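Local coordinates for DUF4783 domain-containing protein (Bacteroides fragilis, PDB 4OUQ) that is of unknown function but belongs to the DUF4783 family of the NTF2 clan, small proteins in which helices pack on a curved beta-sheet, at residues G7-F12 with S72-T77. Numbering follows the deposited sequence. Where two conformers were deposited one is given.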
ATOM      1  N   GLY A   7      -9.500  -3.683  -5.319  1.00 17.44           N
ATOM      2  CA  GLY A   7      -8.391  -3.621  -6.202  1.00 15.76           C
ATOM      3  C   GLY A   7      -7.028  -3.434  -5.537  1.00 13.05           C
ATOM      4  O   GLY A   7      -6.007  -3.815  -6.086  1.00 13.38           O
ATOM      5  N   VAL A   8      -7.011  -2.764  -4.392  1.00 13.30           N
ATOM      6  CA  VAL A   8      -5.789  -2.560  -3.645  1.00 12.75           C
ATOM      7  C   VAL A   8      -5.255  -3.879  -3.117  1.00 11.45           C
ATOM      8  O   VAL A   8      -4.094  -4.160  -3.225  1.00 12.73           O
ATOM      9  CB  VAL A   8      -6.014  -1.554  -2.543  1.00 13.09           C
ATOM     10  CG1 VAL A   8      -4.842  -1.544  -1.568  1.00 13.59           C
ATOM     11  CG2 VAL A   8      -6.245  -0.151  -3.186  1.00 18.69           C
ATOM     12  N   VAL A   9      -6.163  -4.653  -2.534  1.00 12.48           N
ATOM     13  CA  VAL A   9      -5.799  -5.948  -1.936  1.00 13.00           C
ATOM     14  C   VAL A   9      -5.309  -6.878  -3.055  1.00 14.64           C
ATOM     15  O   VAL A   9      -4.315  -7.541  -2.914  1.00 14.68           O
ATOM     16  CB  VAL A   9      -6.990  -6.569  -1.216  1.00 14.16           C
ATOM     17  CG1 VAL A   9      -6.619  -7.967  -0.719  1.00 14.83           C
ATOM     18  CG2 VAL A   9      -7.433  -5.707  -0.053  1.00 13.44           C
ATOM     19  N   VAL A  10      -5.997  -6.877  -4.185  1.00 14.93           N
ATOM     20  CA  VAL A  10      -5.602  -7.690  -5.349  1.00 15.45           C
ATOM     21  C   VAL A  10      -4.244  -7.285  -5.844  1.00 16.17           C
ATOM     22  O   VAL A  10      -3.397  -8.121  -6.129  1.00 17.87           O
ATOM     23  CB  VAL A  10      -6.672  -7.599  -6.483  1.00 19.25           C
ATOM     24  CG1 VAL A  10      -6.168  -8.283  -7.743  1.00 20.35           C
ATOM     25  CG2 VAL A  10      -8.023  -8.166  -5.985  1.00 21.38           C
ATOM     26  N   ALA A  11      -4.003  -5.977  -5.923  1.00 12.46           N
ATOM     27  CA  ALA A  11      -2.696  -5.505  -6.396  1.00 13.36           C
ATOM     28  C   ALA A  11      -1.559  -5.922  -5.460  1.00 13.14           C
ATOM     29  O   ALA A  11      -0.522  -6.392  -5.916  1.00 14.85           O
ATOM     30  CB  ALA A  11      -2.733  -3.996  -6.585  1.00 12.96           C
ATOM     31  N   PHE A  12      -1.764  -5.809  -4.181  1.00 11.81           N
ATOM     32  CA  PHE A  12      -0.731  -6.251  -3.211  1.00 14.04           C
ATOM     33  C   PHE A  12      -0.511  -7.749  -3.298  1.00 14.66           C
ATOM     34  O   PHE A  12       0.628  -8.201  -3.260  1.00 15.74           O
ATOM     35  CB  PHE A  12      -1.098  -5.865  -1.804  1.00 16.26           C
ATOM     36  CG  PHE A  12      -0.669  -4.454  -1.413  1.00 12.16           C
ATOM     37  CD1 PHE A  12       0.711  -4.118  -1.246  1.00 16.10           C
ATOM     38  CD2 PHE A  12      -1.587  -3.522  -1.095  1.00 17.48           C
ATOM     39  CE1 PHE A  12       1.078  -2.812  -0.914  1.00 15.67           C
ATOM     40  CE2 PHE A  12      -1.211  -2.219  -0.690  1.00 18.15           C
ATOM     41  CZ  PHE A  12       0.099  -1.878  -0.656  1.00 16.96           C
ATOM     42  N   SER A  72      -9.915   5.583   6.211  1.00 22.90           N
ATOM     43  CA  SER A  72      -9.970   4.143   6.461  0.50 19.35           C
ATOM     44  C   SER A  72      -8.559   3.546   6.400  1.00 16.49           C
ATOM     45  O   SER A  72      -7.626   4.173   5.920  1.00 17.97           O
ATOM     46  CB  SER A  72     -10.873   3.455   5.410  0.50 18.94           C
ATOM     47  OG  SER A  72     -10.248   3.453   4.124  0.50 16.77           O
ATOM     48  N   PHE A  73      -8.414   2.304   6.840  1.00 16.32           N
ATOM     49  CA  PHE A  73      -7.159   1.629   6.742  1.00 14.68           C
ATOM     50  C   PHE A  73      -7.287   0.124   6.678  1.00 13.41           C
ATOM     51  O   PHE A  73      -8.305  -0.410   7.119  1.00 15.22           O
ATOM     52  CB  PHE A  73      -6.226   2.027   7.941  1.00 13.28           C
ATOM     53  CG  PHE A  73      -6.712   1.559   9.291  1.00 14.64           C
ATOM     54  CD1 PHE A  73      -6.381   0.266   9.755  1.00 13.96           C
ATOM     55  CD2 PHE A  73      -7.512   2.353  10.108  1.00 16.02           C
ATOM     56  CE1 PHE A  73      -6.879  -0.195  10.967  1.00 18.16           C
ATOM     57  CE2 PHE A  73      -7.968   1.908  11.355  1.00 18.05           C
ATOM     58  CZ  PHE A  73      -7.672   0.617  11.769  1.00 19.44           C
ATOM     59  N   ILE A  74      -6.245  -0.505   6.170  1.00 14.16           N
ATOM     60  CA  ILE A  74      -6.059  -1.933   6.302  1.00 15.29           C
ATOM     61  C   ILE A  74      -4.672  -2.191   6.937  1.00 14.96           C
ATOM     62  O   ILE A  74      -3.679  -1.462   6.675  1.00 16.03           O
ATOM     63  CB  ILE A  74      -6.209  -2.735   4.988  1.00 19.53           C
ATOM     64  CG1 ILE A  74      -5.305  -2.210   3.893  1.00 17.91           C
ATOM     65  CG2 ILE A  74      -7.641  -2.735   4.540  1.00 22.79           C
ATOM     66  CD1 ILE A  74      -5.377  -3.007   2.582  1.00 24.90           C
ATOM     67  N   ILE A  75      -4.646  -3.242   7.734  1.00 15.88           N
ATOM     68  CA  ILE A  75      -3.411  -3.732   8.331  1.00 16.25           C
ATOM     69  C   ILE A  75      -3.266  -5.141   7.675  1.00 14.89           C
ATOM     70  O   ILE A  75      -4.160  -5.980   7.851  1.00 15.54           O
ATOM     71  CB  ILE A  75      -3.528  -3.915   9.855  1.00 19.14           C
ATOM     72  CG1 ILE A  75      -4.000  -2.665  10.604  1.00 23.57           C
ATOM     73  CG2 ILE A  75      -2.191  -4.400  10.415  1.00 20.88           C
ATOM     74  CD1 ILE A  75      -3.083  -1.499  10.426  1.00 22.03           C
ATOM     75  N   GLY A  76      -2.152  -5.415   7.009  1.00 15.27           N
ATOM     76  CA  GLY A  76      -2.010  -6.703   6.279  1.00 15.33           C
ATOM     77  C   GLY A  76      -0.587  -7.229   6.308  1.00 17.44           C
ATOM     78  O   GLY A  76       0.316  -6.548   6.834  1.00 14.41           O
ATOM     79  N   THR A  77      -0.449  -8.511   5.964  1.00 15.52           N
ATOM     80  CA  THR A  77       0.853  -9.176   5.934  1.00 15.76           C
ATOM     81  C   THR A  77       1.130  -9.616   4.510  1.00 14.08           C
ATOM     82  O   THR A  77       0.305 -10.342   3.890  1.00 15.84           O
ATOM     83  CB  THR A  77       0.897 -10.379   6.926  1.00 18.81           C
ATOM     84  OG1 THR A  77       0.644  -9.889   8.279  1.00 20.06           O
ATOM     85  CG2 THR A  77       2.225 -11.043   6.866  1.00 20.82           C
TER
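Ile74 reaches from strand 72-80 toward helix 6-14 and meets Val8 and Val9 with a single methyl, CD1. Its CG1 sits between the backbone N and C (chi1 54°), and CD1, anti to CA (chi2 178°), extends the chain outward to the helix. There the methyl faces two consecutive residues of the helix: it is 4.3 Å from CG2 of Val9 and 4.4 Å from CG1 of Val8. The valines offer different branches. Val8 presents CG1, the methyl anti to its backbone N (chi1 168°), whereas Val9, with nearly the same chi1, turns the other methyl to the strand. Next to the Val8 methyl lies the ring of Phe12, one helical turn on; its CE2 is 3.8 Å from CG1 of Val8, and the ring also meets that of Phe60.

The helix therefore rests on the sheet through side-chain ends, with the backbones well apart: the nearest CA pair, Val9 and Gly76, is 9.1 Å distant. Gly76, on the same face as Ile74, adds no side chain between the helix and the strand. Val9 also packs on Phe60 and Val62 of the adjoining strand 57-67, and together with the Ile74 contact this joins the N-terminal helix to the curved sheet, an arrangement in keeping with the NTF2 clan. Val8, through Leu20 and Tyr23, links the same helix to helix 17-21 and the loop that follows. Such loose methyl contacts, burying just 88 Å², imply a light, nondirectional dispersion and hydrophobic interaction, one element of a larger apolar interior.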